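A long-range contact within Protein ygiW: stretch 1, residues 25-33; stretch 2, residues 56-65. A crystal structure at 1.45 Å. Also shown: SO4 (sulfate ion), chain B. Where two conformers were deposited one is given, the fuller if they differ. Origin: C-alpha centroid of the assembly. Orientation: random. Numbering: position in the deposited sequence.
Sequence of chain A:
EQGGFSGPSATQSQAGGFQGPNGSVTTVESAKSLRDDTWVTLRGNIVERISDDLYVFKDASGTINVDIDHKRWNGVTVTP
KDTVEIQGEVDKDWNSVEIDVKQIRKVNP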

# COMPACT_ATOMS: atom_id res chain seq x y z
N VAL A 25 3.00 8.81 -7.81
CA VAL A 25 2.59 8.44 -6.45
C VAL A 25 1.14 8.86 -6.33
O VAL A 25 0.84 10.04 -6.56
CB VAL A 25 3.40 9.17 -5.37
CG1 VAL A 25 2.84 8.84 -3.97
CG2 VAL A 25 4.86 8.73 -5.47
N THR A 26 0.25 7.95 -5.98
CA THR A 26 -1.17 8.19 -5.88
C THR A 26 -1.56 8.43 -4.44
O THR A 26 -1.00 7.85 -3.52
CB THR A 26 -1.91 6.95 -6.41
OG1 THR A 26 -1.55 6.73 -7.80
CG2 THR A 26 -3.47 7.04 -6.24
N THR A 27 -2.58 9.24 -4.20
CA THR A 27 -2.99 9.48 -2.83
C THR A 27 -3.83 8.30 -2.33
O THR A 27 -4.46 7.58 -3.12
CB THR A 27 -3.89 10.76 -2.72
OG1 THR A 27 -5.09 10.53 -3.44
CG2 THR A 27 -3.13 12.00 -3.29
N VAL A 28 -3.74 8.08 -1.01
CA VAL A 28 -4.55 6.99 -0.39
C VAL A 28 -6.04 7.13 -0.70
O VAL A 28 -6.68 6.19 -1.12
CB VAL A 28 -4.37 6.95 1.11
CG1 VAL A 28 -5.50 6.06 1.73
CG2 VAL A 28 -2.99 6.35 1.42
N GLU A 29 -6.56 8.36 -0.58
CA GLU A 29 -7.97 8.56 -0.84
C GLU A 29 -8.38 8.22 -2.25
O GLU A 29 -9.41 7.56 -2.47
CB GLU A 29 -8.59 9.86 -0.24
CG GLU A 29 -10.19 9.82 -0.04
CD GLU A 29 -10.63 8.81 0.99
OE1 GLU A 29 -11.79 8.36 0.91
OE2 GLU A 29 -9.81 8.47 1.88
N SER A 30 -7.57 8.59 -3.25
CA SER A 30 -7.94 8.23 -4.58
C SER A 30 -7.72 6.74 -4.91
O SER A 30 -8.42 6.18 -5.73
CB SER A 30 -7.27 9.14 -5.63
OG SER A 30 -5.90 8.92 -5.71
N ALA A 31 -6.73 6.11 -4.25
CA ALA A 31 -6.49 4.69 -4.48
C ALA A 31 -7.71 3.88 -4.09
O ALA A 31 -7.98 2.84 -4.70
CB ALA A 31 -5.27 4.24 -3.68
N LYS A 32 -8.45 4.34 -3.12
CA LYS A 32 -9.64 3.60 -2.71
C LYS A 32 -10.67 3.54 -3.81
O LYS A 32 -11.55 2.65 -3.83
CB LYS A 32 -10.30 4.23 -1.49
CG LYS A 32 -9.49 4.24 -0.30
CD LYS A 32 -10.36 4.80 0.82
CE LYS A 32 -9.48 5.09 2.00
NZ LYS A 32 -10.19 5.79 3.10
N SER A 33 -10.59 4.47 -4.74
CA SER A 33 -11.57 4.53 -5.82
C SER A 33 -11.17 3.77 -7.04
O SER A 33 -11.91 3.69 -8.02
CB SER A 33 -11.82 6.00 -6.26
OG SER A 33 -10.73 6.53 -7.05
N VAL A 56 -2.25 -0.56 9.05
CA VAL A 56 -2.93 0.68 8.62
C VAL A 56 -1.88 1.65 8.06
O VAL A 56 -0.86 1.93 8.71
CB VAL A 56 -3.64 1.38 9.78
CG1 VAL A 56 -4.39 2.67 9.28
CG2 VAL A 56 -4.76 0.39 10.35
N PHE A 57 -2.11 2.11 6.83
CA PHE A 57 -1.22 3.04 6.14
C PHE A 57 -1.95 4.39 6.04
O PHE A 57 -3.08 4.44 5.62
CB PHE A 57 -0.93 2.46 4.77
CG PHE A 57 -0.01 3.32 3.96
CD1 PHE A 57 1.36 3.26 4.08
CD2 PHE A 57 -0.57 4.19 3.02
CE1 PHE A 57 2.19 4.05 3.24
CE2 PHE A 57 0.26 4.96 2.20
CZ PHE A 57 1.63 4.87 2.32
N LYS A 58 -1.25 5.46 6.39
CA LYS A 58 -1.84 6.81 6.37
C LYS A 58 -1.00 7.79 5.59
O LYS A 58 0.21 7.79 5.65
CB LYS A 58 -1.99 7.26 7.82
CG LYS A 58 -2.61 8.63 8.06
CD LYS A 58 -2.53 8.93 9.54
CE LYS A 58 -3.21 10.22 9.94
NZ LYS A 58 -3.28 10.30 11.43
N ASP A 59 -1.69 8.60 4.81
CA ASP A 59 -1.02 9.74 4.12
C ASP A 59 -1.92 10.93 4.44
O ASP A 59 -2.91 10.84 5.17
CB ASP A 59 -0.72 9.56 2.62
CG ASP A 59 -1.90 9.63 1.70
OD1 ASP A 59 -3.03 9.89 2.15
OD2 ASP A 59 -1.66 9.44 0.47
N ALA A 60 -1.55 12.11 3.93
CA ALA A 60 -2.37 13.26 4.23
C ALA A 60 -3.85 13.21 3.80
O ALA A 60 -4.67 13.98 4.30
CB ALA A 60 -1.73 14.48 3.60
N SER A 61 -4.19 12.35 2.85
CA SER A 61 -5.54 12.24 2.36
C SER A 61 -6.44 11.21 3.03
O SER A 61 -7.64 11.28 2.86
CB SER A 61 -5.51 11.96 0.86
OG SER A 61 -5.08 10.59 0.56
N GLY A 62 -5.87 10.27 3.77
CA GLY A 62 -6.71 9.23 4.35
C GLY A 62 -5.89 8.02 4.76
O GLY A 62 -4.65 8.05 4.76
N THR A 63 -6.60 6.99 5.19
CA THR A 63 -5.91 5.74 5.61
C THR A 63 -6.49 4.57 4.85
O THR A 63 -7.64 4.60 4.32
CB THR A 63 -6.08 5.43 7.12
OG1 THR A 63 -7.48 5.21 7.42
CG2 THR A 63 -5.48 6.56 7.98
N ILE A 64 -5.69 3.51 4.72
CA ILE A 64 -6.12 2.33 4.01
C ILE A 64 -5.38 1.16 4.62
O ILE A 64 -4.22 1.32 5.11
CB ILE A 64 -5.81 2.43 2.49
CG1 ILE A 64 -6.49 1.28 1.74
CG2 ILE A 64 -4.26 2.48 2.22
CD1 ILE A 64 -6.39 1.46 0.19
N ASN A 65 -6.00 -0.01 4.57
CA ASN A 65 -5.31 -1.18 5.12
C ASN A 65 -4.38 -1.76 4.05
O ASN A 65 -4.73 -1.74 2.87
CB ASN A 65 -6.34 -2.26 5.54
CG ASN A 65 -7.20 -1.81 6.69
OD1 ASN A 65 -6.80 -0.95 7.50
ND2 ASN A 65 -8.40 -2.42 6.80
S SO4 B . -10.11 7.59 6.32
O1 SO4 B . -9.13 7.68 7.42
O2 SO4 B . -10.89 8.85 6.34
O3 SO4 B . -9.51 7.42 5.00
O4 SO4 B . -10.97 6.40 6.61
O HOH W 1 0.30 8.33 -1.21

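The first turn of a helix is held from outside by a β-hairpin: two backbone NH groups at its start, which have no carbonyl of their own helix to bind, are taken by side chains of the tight turn at D59 to G62. V28 N donates to D59 OD2 at 2.9 Å, and E29 N donates to S61 OG at 2.9 Å, both nearly straight. T27 occupies the N-cap position, but T27 OG1 is hydrogen-bonded to S30 OG at 2.9 Å, three residues further along the chain.

The turn prepares its two acceptors. D59 OD1 receives S61 OG at 2.7 Å and S61 N at 2.8 Å, so one carboxylate oxygen braces the type I turn while the other, OD2, faces the helix. Because S61 OG spends its proton on D59 OD1, it can offer a lone pair to E29 N. A water extends the grip: its oxygen lies 2.7 Å from T26 O and 2.8 Å from D59 OD2, within hydrogen-bonding distance of both, linking the approach to the helix to the same carboxylate. One rule to read here is that both capping groups are themselves held in place by bonds within the turn.

Beneath this polar layer, V28 supplies the apolar anchor. It is buried, points toward the hairpin and gives more area to the contact than any other residue. Its CG2 meets the edge of the F57 ring, 3.6 Å from CE2, while CG1 packs 3.7 Å from I64 CB. Paired backbone bonds between F57 and I64 (F57 N to I64 O at 2.8 Å, I64 N to F57 O at 2.9 Å) hold these two partners on neighbouring strands, so a single valine seals against both.

The CA atoms of the two stretches come closest where G62 CA lies 5.4 Å from E29 CA. The phi/psi of G62, 161/-174, would jam a CB against the preceding carbonyl oxygen, which by itself calls for glycine. As a second reason, an ideal G62 CB would stand 2.5 Å from E29 OE2 in the conformer given, a clash.

At the exposed margin, K32 starts sideways and extends until its CE lies 3.0 Å from T63 O. Its NZ forms a salt bridge with E29 OE2 at 3.0 Å and donates to sulfate O3 at 2.6 Å. T63 N also donates to that O3, at 2.9 Å, so the ion, probably from the crystallisation liquor, bridges helix side and strand; a designer should not count it as part of the protein's own fastening.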